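Local atomic coordinates of BIFUNCTIONAL PROTEIN Proline utilization A (PutA) (Corynebacterium freiburgense, PDB entry 5UX5), a protein that oxidises proline to glutamate in two steps, pairing an FAD-dependent proline dehydrogenase with an NAD-dependent aldehyde dehydrogenase in one polypeptide. Residues M175-K189 with L219-D232. Sequence-based numbering, arbitrary orientation.
Sequences MELLKNPRVDYVSIK and LALQRSPHPFINLD. With FAD (flavin-adenine dinucleotide), chain E.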
ATOM      1  N   MET A 175       9.496 -32.135  -0.744  1.00 48.19           N
ATOM      2  CA  MET A 175      10.147 -33.218  -0.023  1.00 43.16           C
ATOM      3  C   MET A 175       9.816 -34.561  -0.646  1.00 45.91           C
ATOM      4  O   MET A 175      10.692 -35.423  -0.767  1.00 57.86           O
ATOM      5  CB  MET A 175       9.723 -33.216   1.444  1.00 40.04           C
ATOM      6  CG  MET A 175      10.296 -32.076   2.259  1.00 42.43           C
ATOM      7  SD  MET A 175       9.688 -32.059   3.955  1.00 43.47           S
ATOM      8  CE  MET A 175      10.364 -33.552   4.654  1.00 41.81           C
ATOM      9  N   GLU A 176       8.568 -34.751  -1.084  1.00 48.19           N
ATOM     10  CA  GLU A 176       8.205 -36.031  -1.695  1.00 54.97           C
ATOM     11  C   GLU A 176       8.961 -36.273  -2.999  1.00 54.43           C
ATOM     12  O   GLU A 176       9.382 -37.404  -3.270  1.00 59.96           O
ATOM     13  CB  GLU A 176       6.696 -36.104  -1.927  1.00 55.01           C
ATOM     14  CG  GLU A 176       5.871 -36.202  -0.642  1.00 66.94           C
ATOM     15  CD  GLU A 176       6.268 -37.372   0.263  1.00 73.63           C
ATOM     16  OE1 GLU A 176       6.619 -38.466  -0.253  1.00 69.66           O
ATOM     17  OE2 GLU A 176       6.215 -37.180   1.503  1.00 78.19           O
ATOM     18  N   LEU A 177       9.160 -35.225  -3.812  1.00 50.59           N
ATOM     19  CA  LEU A 177       9.904 -35.377  -5.063  1.00 43.68           C
ATOM     20  C   LEU A 177      11.371 -35.711  -4.807  1.00 53.31           C
ATOM     21  O   LEU A 177      11.977 -36.490  -5.558  1.00 57.49           O
ATOM     22  CB  LEU A 177       9.793 -34.104  -5.889  1.00 38.88           C
ATOM     23  CG  LEU A 177       8.441 -33.691  -6.463  1.00 41.05           C
ATOM     24  CD1 LEU A 177       8.461 -32.184  -6.563  1.00 38.19           C
ATOM     25  CD2 LEU A 177       8.190 -34.296  -7.813  1.00 42.54           C
ATOM     26  N   LEU A 178      11.962 -35.135  -3.752  1.00 55.40           N
ATOM     27  CA  LEU A 178      13.336 -35.464  -3.375  1.00 53.68           C
ATOM     28  C   LEU A 178      13.464 -36.892  -2.832  1.00 51.03           C
ATOM     29  O   LEU A 178      14.579 -37.417  -2.755  1.00 52.12           O
ATOM     30  CB  LEU A 178      13.843 -34.443  -2.357  1.00 52.22           C
ATOM     31  CG  LEU A 178      15.331 -34.117  -2.369  1.00 45.18           C
ATOM     32  CD1 LEU A 178      15.751 -33.740  -3.769  1.00 37.93           C
ATOM     33  CD2 LEU A 178      15.592 -32.975  -1.417  1.00 40.80           C
ATOM     34  N   LYS A 179      12.349 -37.533  -2.461  1.00 42.23           N
ATOM     35  CA  LYS A 179      12.320 -38.968  -2.213  1.00 43.76           C
ATOM     36  C   LYS A 179      12.277 -39.786  -3.490  1.00 49.13           C
ATOM     37  O   LYS A 179      12.435 -41.008  -3.419  1.00 52.10           O
ATOM     38  CB  LYS A 179      11.104 -39.369  -1.370  1.00 44.78           C
ATOM     39  CG  LYS A 179      11.128 -38.953   0.085  1.00 44.87           C
ATOM     40  CD  LYS A 179       9.741 -39.098   0.703  1.00 48.45           C
ATOM     41  CE  LYS A 179       9.789 -39.244   2.215  1.00 49.63           C
ATOM     42  NZ  LYS A 179       8.420 -39.179   2.777  1.00 51.53           N
ATOM     43  N   ASN A 180      12.027 -39.173  -4.640  1.00 49.78           N
ATOM     44  CA  ASN A 180      12.006 -39.922  -5.896  1.00 51.62           C
ATOM     45  C   ASN A 180      13.432 -40.091  -6.411  1.00 50.99           C
ATOM     46  O   ASN A 180      14.118 -39.088  -6.650  1.00 46.27           O
ATOM     47  CB  ASN A 180      11.133 -39.206  -6.924  1.00 49.00           C
ATOM     48  CG  ASN A 180      10.993 -39.973  -8.231  1.00 52.06           C
ATOM     49  OD1 ASN A 180      11.732 -40.909  -8.512  1.00 52.40           O
ATOM     50  ND2 ASN A 180      10.026 -39.572  -9.030  1.00 43.97           N
ATOM     51  N   PRO A 181      13.922 -41.321  -6.577  1.00 51.33           N
ATOM     52  CA  PRO A 181      15.338 -41.503  -6.956  1.00 53.47           C
ATOM     53  C   PRO A 181      15.686 -41.003  -8.346  1.00 50.46           C
ATOM     54  O   PRO A 181      16.856 -40.721  -8.593  1.00 59.37           O
ATOM     55  CB  PRO A 181      15.533 -43.015  -6.859  1.00 46.14           C
ATOM     56  CG  PRO A 181      14.161 -43.557  -7.115  1.00 47.02           C
ATOM     57  CD  PRO A 181      13.214 -42.598  -6.470  1.00 46.35           C
ATOM     58  N   ARG A 182      14.731 -40.892  -9.268  1.00 43.91           N
ATOM     59  CA  ARG A 182      15.079 -40.363 -10.572  1.00 43.30           C
ATOM     60  C   ARG A 182      15.359 -38.869 -10.521  1.00 44.92           C
ATOM     61  O   ARG A 182      16.038 -38.355 -11.417  1.00 41.26           O
ATOM     62  CB  ARG A 182      13.959 -40.627 -11.575  1.00 43.87           C
ATOM     63  CG  ARG A 182      13.233 -41.924 -11.393  1.00 45.38           C
ATOM     64  CD  ARG A 182      12.153 -42.109 -12.454  1.00 46.01           C
ATOM     65  NE  ARG A 182      11.182 -43.158 -12.103  1.00 59.77           N
ATOM     66  CZ  ARG A 182      10.960 -44.256 -12.824  1.00 65.47           C
ATOM     67  NH1 ARG A 182      11.637 -44.456 -13.950  1.00 60.36           N
ATOM     68  NH2 ARG A 182      10.058 -45.157 -12.420  1.00 72.77           N
ATOM     69  N   VAL A 183      14.939 -38.194  -9.450  1.00 41.26           N
ATOM     70  CA  VAL A 183      14.991 -36.738  -9.356  1.00 41.60           C
ATOM     71  C   VAL A 183      16.342 -36.330  -8.778  1.00 51.58           C
ATOM     72  O   VAL A 183      16.683 -36.705  -7.649  1.00 39.77           O
ATOM     73  CB  VAL A 183      13.832 -36.202  -8.491  1.00 43.79           C
ATOM     74  CG1 VAL A 183      13.979 -34.708  -8.210  1.00 38.32           C
ATOM     75  CG2 VAL A 183      12.502 -36.467  -9.155  1.00 40.17           C
ATOM     76  N   ASP A 184      17.082 -35.506  -9.535  1.00 56.63           N
ATOM     77  CA  ASP A 184      18.413 -35.038  -9.156  1.00 49.93           C
ATOM     78  C   ASP A 184      18.420 -33.646  -8.559  1.00 40.09           C
ATOM     79  O   ASP A 184      19.410 -33.265  -7.933  1.00 39.18           O
ATOM     80  CB  ASP A 184      19.362 -34.957 -10.362  1.00 54.12           C
ATOM     81  CG  ASP A 184      19.441 -36.228 -11.169  1.00 53.66           C
ATOM     82  OD1 ASP A 184      19.405 -37.330 -10.591  1.00 49.15           O
ATOM     83  OD2 ASP A 184      19.580 -36.096 -12.409  1.00 59.67           O
ATOM     84  N   TYR A 185      17.380 -32.857  -8.785  1.00 36.48           N
ATOM     85  CA  TYR A 185      17.505 -31.414  -8.617  1.00 35.40           C
ATOM     86  C   TYR A 185      16.123 -30.833  -8.383  1.00 34.99           C
ATOM     87  O   TYR A 185      15.258 -30.926  -9.260  1.00 36.83           O
ATOM     88  CB  TYR A 185      18.145 -30.836  -9.864  1.00 34.99           C
ATOM     89  CG  TYR A 185      18.554 -29.396  -9.864  1.00 36.69           C
ATOM     90  CD1 TYR A 185      17.692 -28.384  -9.433  1.00 34.02           C
ATOM     91  CD2 TYR A 185      19.782 -29.028 -10.386  1.00 33.92           C
ATOM     92  CE1 TYR A 185      18.073 -27.039  -9.479  1.00 35.08           C
ATOM     93  CE2 TYR A 185      20.159 -27.697 -10.455  1.00 46.45           C
ATOM     94  CZ  TYR A 185      19.308 -26.704  -9.997  1.00 40.29           C
ATOM     95  OH  TYR A 185      19.708 -25.388 -10.067  1.00 46.66           O
ATOM     96  N   VAL A 186      15.910 -30.247  -7.216  1.00 34.62           N
ATOM     97  CA  VAL A 186      14.684 -29.510  -6.946  1.00 34.14           C
ATOM     98  C   VAL A 186      15.063 -28.078  -6.616  1.00 33.14           C
ATOM     99  O   VAL A 186      16.132 -27.805  -6.061  1.00 33.55           O
ATOM    100  CB  VAL A 186      13.852 -30.135  -5.801  1.00 34.78           C
ATOM    101  CG1 VAL A 186      13.444 -31.553  -6.158  1.00 35.91           C
ATOM    102  CG2 VAL A 186      14.616 -30.094  -4.475  1.00 34.91           C
ATOM    103  N   SER A 187      14.177 -27.155  -6.938  1.00 32.94           N
ATOM    104  CA  SER A 187      14.418 -25.778  -6.546  1.00 33.58           C
ATOM    105  C   SER A 187      13.126 -25.222  -5.971  1.00 31.28           C
ATOM    106  O   SER A 187      12.038 -25.612  -6.389  1.00 36.20           O
ATOM    107  CB  SER A 187      14.998 -24.908  -7.716  1.00 38.81           C
ATOM    108  OG  SER A 187      14.295 -25.017  -8.936  1.00 46.13           O
ATOM    109  N   ILE A 188      13.262 -24.385  -4.942  1.00 30.83           N
ATOM    110  CA  ILE A 188      12.145 -23.853  -4.171  1.00 30.62           C
ATOM    111  C   ILE A 188      12.516 -22.450  -3.678  1.00 42.42           C
ATOM    112  O   ILE A 188      13.698 -22.089  -3.608  1.00 29.62           O
ATOM    113  CB  ILE A 188      11.815 -24.810  -2.993  1.00 36.09           C
ATOM    114  CG1 ILE A 188      10.486 -24.437  -2.314  1.00 41.04           C
ATOM    115  CG2 ILE A 188      12.977 -24.889  -2.004  1.00 31.73           C
ATOM    116  CD1 ILE A 188      10.082 -25.357  -1.206  1.00 32.45           C
ATOM    117  N   LYS A 189      11.491 -21.641  -3.348  1.00 41.81           N
ATOM    118  CA  LYS A 189      11.674 -20.268  -2.871  1.00 30.69           C
ATOM    119  C   LYS A 189      11.306 -20.150  -1.399  1.00 32.25           C
ATOM    120  O   LYS A 189      10.319 -20.734  -0.944  1.00 35.05           O
ATOM    121  CB  LYS A 189      10.798 -19.261  -3.624  1.00 39.15           C
ATOM    122  CG  LYS A 189      11.040 -19.159  -5.089  1.00 50.44           C
ATOM    123  CD  LYS A 189      10.424 -17.900  -5.655  1.00 49.32           C
ATOM    124  CE  LYS A 189       8.942 -17.980  -5.944  1.00 47.52           C
ATOM    125  NZ  LYS A 189       8.573 -16.781  -6.811  1.00 55.12           N
ATOM    126  N   LEU A 219      16.800 -34.966   3.509  1.00 47.87           N
ATOM    127  CA  LEU A 219      16.427 -35.914   2.465  1.00 49.82           C
ATOM    128  C   LEU A 219      17.473 -35.988   1.367  1.00 48.90           C
ATOM    129  O   LEU A 219      17.692 -37.066   0.798  1.00 50.07           O
ATOM    130  CB  LEU A 219      15.080 -35.558   1.856  1.00 46.30           C
ATOM    131  CG  LEU A 219      13.826 -35.773   2.695  1.00 50.97           C
ATOM    132  CD1 LEU A 219      12.661 -35.526   1.780  1.00 54.37           C
ATOM    133  CD2 LEU A 219      13.735 -37.164   3.296  1.00 44.02           C
ATOM    134  N   ALA A 220      18.174 -34.880   1.108  1.00 40.58           N
ATOM    135  CA  ALA A 220      19.264 -34.882   0.142  1.00 41.48           C
ATOM    136  C   ALA A 220      20.535 -35.522   0.691  1.00 48.06           C
ATOM    137  O   ALA A 220      21.402 -35.906  -0.096  1.00 52.71           O
ATOM    138  CB  ALA A 220      19.572 -33.455  -0.314  1.00 38.88           C
ATOM    139  N   LEU A 221      20.678 -35.614   2.018  1.00 44.49           N
ATOM    140  CA  LEU A 221      21.795 -36.332   2.623  1.00 48.04           C
ATOM    141  C   LEU A 221      21.561 -37.837   2.700  1.00 47.34           C
ATOM    142  O   LEU A 221      22.527 -38.583   2.869  1.00 52.22           O
ATOM    143  CB  LEU A 221      22.069 -35.819   4.039  1.00 48.82           C
ATOM    144  CG  LEU A 221      22.523 -34.395   4.339  1.00 52.00           C
ATOM    145  CD1 LEU A 221      22.590 -34.182   5.848  1.00 43.29           C
ATOM    146  CD2 LEU A 221      23.872 -34.107   3.696  1.00 51.09           C
ATOM    147  N   GLN A 222      20.305 -38.297   2.654  1.00 49.26           N
ATOM    148  CA  GLN A 222      20.026 -39.727   2.770  1.00 57.74           C
ATOM    149  C   GLN A 222      20.257 -40.479   1.465  1.00 59.21           C
ATOM    150  O   GLN A 222      20.245 -41.713   1.471  1.00 67.17           O
ATOM    151  CB  GLN A 222      18.598 -39.933   3.313  1.00 63.53           C
ATOM    152  CG  GLN A 222      17.692 -40.987   2.648  1.00 69.73           C
ATOM    153  CD  GLN A 222      16.206 -40.802   3.023  1.00 81.02           C
ATOM    154  OE1 GLN A 222      15.870 -40.492   4.176  1.00 78.51           O
ATOM    155  NE2 GLN A 222      15.319 -40.974   2.039  1.00 81.97           N
ATOM    156  N   ARG A 223      20.510 -39.780   0.359  1.00 56.76           N
ATOM    157  CA  ARG A 223      20.831 -40.431  -0.901  1.00 58.12           C
ATOM    158  C   ARG A 223      22.259 -40.119  -1.314  1.00 50.36           C
ATOM    159  O   ARG A 223      22.752 -39.012  -1.090  1.00 44.46           O
ATOM    160  CB  ARG A 223      19.876 -40.005  -2.024  1.00 57.33           C
ATOM    161  CG  ARG A 223      18.461 -40.429  -1.810  1.00 48.21           C
ATOM    162  CD  ARG A 223      17.533 -39.655  -2.683  1.00 50.45           C
ATOM    163  NE  ARG A 223      17.941 -39.640  -4.087  1.00 49.61           N
ATOM    164  CZ  ARG A 223      17.392 -38.825  -4.983  1.00 44.48           C
ATOM    165  NH1 ARG A 223      16.441 -37.991  -4.603  1.00 44.73           N
ATOM    166  NH2 ARG A 223      17.778 -38.833  -6.247  1.00 42.59           N
ATOM    167  N   SER A 224      22.906 -41.102  -1.941  1.00 49.71           N
ATOM    168  CA  SER A 224      24.225 -40.902  -2.555  1.00 47.79           C
ATOM    169  C   SER A 224      24.295 -41.446  -3.995  1.00 46.65           C
ATOM    170  O   SER A 224      24.044 -42.636  -4.247  1.00 57.66           O
ATOM    171  CB  SER A 224      25.326 -41.512  -1.690  1.00 53.02           C
ATOM    172  OG  SER A 224      25.491 -40.781  -0.486  1.00 54.30           O
ATOM    173  N   PRO A 225      24.639 -40.568  -4.944  1.00 43.85           N
ATOM    174  CA  PRO A 225      24.985 -39.184  -4.581  1.00 52.44           C
ATOM    175  C   PRO A 225      23.809 -38.288  -4.138  1.00 52.93           C
ATOM    176  O   PRO A 225      22.639 -38.489  -4.497  1.00 47.56           O
ATOM    177  CB  PRO A 225      25.632 -38.629  -5.866  1.00 47.57           C
ATOM    178  CG  PRO A 225      25.130 -39.499  -6.978  1.00 45.62           C
ATOM    179  CD  PRO A 225      24.809 -40.850  -6.380  1.00 46.42           C
ATOM    180  N   HIS A 226      24.185 -37.312  -3.315  1.00 54.84           N
ATOM    181  CA  HIS A 226      23.255 -36.323  -2.808  1.00 47.10           C
ATOM    182  C   HIS A 226      22.567 -35.614  -3.964  1.00 45.37           C
ATOM    183  O   HIS A 226      23.250 -35.075  -4.846  1.00 39.18           O
ATOM    184  CB  HIS A 226      23.986 -35.280  -1.965  1.00 49.18           C
ATOM    185  CG  HIS A 226      24.612 -35.806  -0.712  1.00 47.52           C
ATOM    186  ND1 HIS A 226      24.218 -36.984  -0.112  1.00 57.52           N
ATOM    187  CD2 HIS A 226      25.584 -35.288   0.079  1.00 50.34           C
ATOM    188  CE1 HIS A 226      24.931 -37.180   0.983  1.00 58.38           C
ATOM    189  NE2 HIS A 226      25.768 -36.165   1.121  1.00 62.85           N
ATOM    190  N   PRO A 227      21.240 -35.568  -3.988  1.00 40.11           N
ATOM    191  CA  PRO A 227      20.549 -34.682  -4.931  1.00 38.50           C
ATOM    192  C   PRO A 227      20.719 -33.223  -4.517  1.00 40.22           C
ATOM    193  O   PRO A 227      21.143 -32.908  -3.405  1.00 46.23           O
ATOM    194  CB  PRO A 227      19.096 -35.144  -4.845  1.00 38.81           C
ATOM    195  CG  PRO A 227      18.987 -35.846  -3.497  1.00 39.73           C
ATOM    196  CD  PRO A 227      20.325 -36.398  -3.185  1.00 40.34           C
ATOM    197  N   PHE A 228      20.332 -32.327  -5.427  1.00 41.12           N
ATOM    198  CA  PHE A 228      20.642 -30.897  -5.385  1.00 35.62           C
ATOM    199  C   PHE A 228      19.402 -30.060  -5.075  1.00 39.52           C
ATOM    200  O   PHE A 228      18.366 -30.197  -5.743  1.00 39.67           O
ATOM    201  CB  PHE A 228      21.222 -30.467  -6.733  1.00 35.21           C
ATOM    202  CG  PHE A 228      21.808 -29.096  -6.747  1.00 34.42           C
ATOM    203  CD1 PHE A 228      23.128 -28.883  -6.389  1.00 34.64           C
ATOM    204  CD2 PHE A 228      21.038 -28.011  -7.165  1.00 41.92           C
ATOM    205  CE1 PHE A 228      23.665 -27.618  -6.418  1.00 38.54           C
ATOM    206  CE2 PHE A 228      21.563 -26.733  -7.193  1.00 32.91           C
ATOM    207  CZ  PHE A 228      22.882 -26.537  -6.833  1.00 36.97           C
ATOM    208  N   ILE A 229      19.526 -29.171  -4.086  1.00 34.54           N
ATOM    209  CA  ILE A 229      18.478 -28.231  -3.692  1.00 33.87           C
ATOM    210  C   ILE A 229      18.931 -26.822  -4.046  1.00 39.74           C
ATOM    211  O   ILE A 229      20.016 -26.385  -3.635  1.00 41.50           O
ATOM    212  CB  ILE A 229      18.159 -28.334  -2.188  1.00 34.29           C
ATOM    213  CG1 ILE A 229      17.578 -29.707  -1.855  1.00 35.30           C
ATOM    214  CG2 ILE A 229      17.244 -27.208  -1.735  1.00 33.56           C
ATOM    215  CD1 ILE A 229      17.662 -30.051  -0.409  1.00 36.05           C
ATOM    216  N   ASN A 230      18.098 -26.112  -4.800  1.00 37.07           N
ATOM    217  CA  ASN A 230      18.376 -24.734  -5.168  1.00 37.10           C
ATOM    218  C   ASN A 230      17.348 -23.809  -4.540  1.00 36.81           C
ATOM    219  O   ASN A 230      16.146 -24.102  -4.538  1.00 39.26           O
ATOM    220  CB  ASN A 230      18.410 -24.534  -6.677  1.00 43.64           C
ATOM    221  CG  ASN A 230      18.830 -23.142  -7.035  1.00 40.97           C
ATOM    222  OD1 ASN A 230      20.016 -22.838  -7.141  1.00 43.05           O
ATOM    223  ND2 ASN A 230      17.857 -22.273  -7.187  1.00 39.53           N
ATOM    224  N   LEU A 231      17.835 -22.716  -3.962  1.00 32.54           N
ATOM    225  CA  LEU A 231      16.974 -21.682  -3.413  1.00 34.96           C
ATOM    226  C   LEU A 231      16.773 -20.631  -4.497  1.00 33.98           C
ATOM    227  O   LEU A 231      17.726 -19.954  -4.906  1.00 28.99           O
ATOM    228  CB  LEU A 231      17.571 -21.087  -2.136  1.00 29.84           C
ATOM    229  CG  LEU A 231      17.645 -21.925  -0.862  1.00 30.66           C
ATOM    230  CD1 LEU A 231      18.316 -21.193   0.269  1.00 30.79           C
ATOM    231  CD2 LEU A 231      16.262 -22.344  -0.431  1.00 35.76           C
ATOM    232  N   ASP A 232      15.532 -20.497  -4.962  1.00 33.03           N
ATOM    233  CA  ASP A 232      15.215 -19.509  -5.986  1.00 41.52           C
ATOM    234  C   ASP A 232      15.008 -18.131  -5.353  1.00 29.84           C
ATOM    235  O   ASP A 232      14.810 -17.992  -4.136  1.00 30.86           O
ATOM    236  CB  ASP A 232      13.956 -19.896  -6.772  1.00 53.25           C
ATOM    237  CG  ASP A 232      14.144 -21.128  -7.632  1.00 62.85           C
ATOM    238  OD1 ASP A 232      15.302 -21.500  -7.894  1.00 68.52           O
ATOM    239  OD2 ASP A 232      13.128 -21.719  -8.056  1.00 67.61           O
TER
HETATM  240  PA  FAD E2001      17.543 -11.952 -22.815  1.00 64.45           P
HETATM  241  O1A FAD E2001      16.602 -11.375 -23.927  1.00 58.91           O
HETATM  242  O2A FAD E2001      18.986 -11.866 -22.990  1.00 59.45           O
HETATM  243  O5B FAD E2001      17.443 -11.378 -21.452  1.00 59.82           O
HETATM  244  C5B FAD E2001      16.210 -10.849 -21.002  1.00 44.13           C
HETATM  245  C4B FAD E2001      16.413 -10.265 -19.616  1.00 41.63           C
HETATM  246  O4B FAD E2001      16.977  -8.988 -19.689  1.00 46.73           O
HETATM  247  C3B FAD E2001      15.139 -10.101 -18.852  1.00 45.35           C
HETATM  248  O3B FAD E2001      14.653 -11.241 -18.236  1.00 46.82           O
HETATM  249  C2B FAD E2001      15.496  -9.043 -17.871  1.00 40.37           C
HETATM  250  O2B FAD E2001      16.008  -9.580 -16.706  1.00 35.18           O
HETATM  251  C1B FAD E2001      16.468  -8.196 -18.639  1.00 42.76           C
HETATM  252  N9A FAD E2001      15.862  -6.989 -19.183  1.00 38.43           N
HETATM  253  C8A FAD E2001      15.125  -6.889 -20.355  1.00 31.71           C
HETATM  254  N7A FAD E2001      14.707  -5.618 -20.519  1.00 38.21           N
HETATM  255  C5A FAD E2001      15.156  -4.809 -19.480  1.00 36.04           C
HETATM  256  C6A FAD E2001      15.038  -3.442 -19.161  1.00 34.94           C
HETATM  257  N6A FAD E2001      14.296  -2.489 -19.969  1.00 30.96           N
HETATM  258  N1A FAD E2001      15.627  -2.987 -18.044  1.00 42.12           N
HETATM  259  C2A FAD E2001      16.323  -3.837 -17.226  1.00 41.07           C
HETATM  260  N3A FAD E2001      16.455  -5.171 -17.509  1.00 32.02           N
HETATM  261  C4A FAD E2001      15.895  -5.683 -18.611  1.00 36.39           C
HETATM  262  N1  FAD E2001      14.514 -15.643 -13.056  1.00 37.09           N
HETATM  263  C2  FAD E2001      14.522 -15.239 -11.671  1.00 35.70           C
HETATM  264  O2  FAD E2001      14.257 -13.924 -11.372  1.00 33.10           O
HETATM  265  N3  FAD E2001      14.730 -16.196 -10.670  1.00 36.26           N
HETATM  266  C4  FAD E2001      14.979 -17.534 -10.977  1.00 36.30           C
HETATM  267  O4  FAD E2001      15.196 -18.458  -9.969  1.00 40.58           O
HETATM  268  C4X FAD E2001      15.135 -17.940 -12.411  1.00 32.59           C
HETATM  269  N5  FAD E2001      15.549 -19.214 -12.785  1.00 34.77           N
HETATM  270  C5X FAD E2001      15.732 -19.543 -14.135  1.00 37.46           C
HETATM  271  C6  FAD E2001      16.147 -20.831 -14.522  1.00 31.71           C
HETATM  272  C7  FAD E2001      16.310 -21.123 -15.871  1.00 33.77           C
HETATM  273  C7M FAD E2001      16.742 -22.489 -16.315  1.00 31.57           C
HETATM  274  C8  FAD E2001      16.094 -20.167 -16.832  1.00 42.84           C
HETATM  275  C8M FAD E2001      16.275 -20.488 -18.281  1.00 47.92           C
HETATM  276  C9  FAD E2001      15.684 -18.896 -16.459  1.00 45.73           C
HETATM  277  C9A FAD E2001      15.507 -18.590 -15.122  1.00 41.08           C
HETATM  278  N10 FAD E2001      15.102 -17.267 -14.778  1.00 42.51           N
HETATM  279  C10 FAD E2001      14.910 -16.924 -13.423  1.00 38.29           C
HETATM  280  C1' FAD E2001      14.822 -16.285 -15.841  1.00 46.03           C
HETATM  281  C2' FAD E2001      15.914 -15.304 -16.172  1.00 46.73           C
HETATM  282  O2' FAD E2001      16.078 -14.448 -15.100  1.00 36.24           O
HETATM  283  C3' FAD E2001      15.497 -14.572 -17.466  1.00 50.06           C
HETATM  284  O3' FAD E2001      14.352 -13.859 -17.197  1.00 51.66           O
HETATM  285  C4' FAD E2001      15.227 -15.415 -18.718  1.00 49.94           C
HETATM  286  O4' FAD E2001      15.904 -16.619 -18.727  1.00 49.60           O
HETATM  287  C5' FAD E2001      15.421 -14.639 -20.041  1.00 43.68           C
HETATM  288  O5' FAD E2001      16.620 -13.880 -20.150  1.00 41.93           O
HETATM  289  P   FAD E2001      17.820 -14.211 -21.188  1.00 49.06           P
HETATM  290  O1P FAD E2001      19.288 -14.272 -20.620  1.00 49.22           O
HETATM  291  O2P FAD E2001      17.196 -15.494 -21.860  1.00 47.93           O
HETATM  292  O3P FAD E2001      17.508 -13.410 -22.562  1.00 56.94           O
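Val-183 O, in the loop before strand 185-189, is gripped by the guanidinium of Arg-223: NH2 donates to it at 2.8 Å in a fairly straight bond (161°), and NH1 adds a weak one. NH1 also reaches Leu-178 O, in the last turn of helix 164-178, at 2.7 Å but bent (135°). A bend at chi3 brings the group over Pro-227 CG, with Pro-181 CA on the opposite face. Arginine suits this place because one flat cation can tie that last turn to the turn Asn-180 to Val-183.

Deeper in, Leu-178 has the forked end needed to fill two places: CD1 rests on the ring of Pro-227, while CD2 meets Ile-229 CD1 at 3.7 Å. Beyond, strands 185-189 and 228-232 pair in parallel, Val-186 N bonding to Phe-228 O (2.9 Å) and Asn-230 N to Val-186 O.

On the face that carries Tyr-185, Phe-228 and Asp-232, Phe-228 CD2 sits 3.4 Å above the centre of the Tyr-185 ring, the planes inclined at 42°. Tyrosine offers both this ring and a hydroxyl hydrogen-bonded to Arg-296 and Glu-376. Asp-232 OD1 approaches FAD O4 without a hydrogen bond and forms a long, weak ion pair with Arg-296. The pairing thus joins neighbouring strands of the proline dehydrogenase barrel: Val-186, Ile-188, Ile-229 and Leu-231 make one face apolar toward the helices, while the other brings Asp-232 to the FAD pocket.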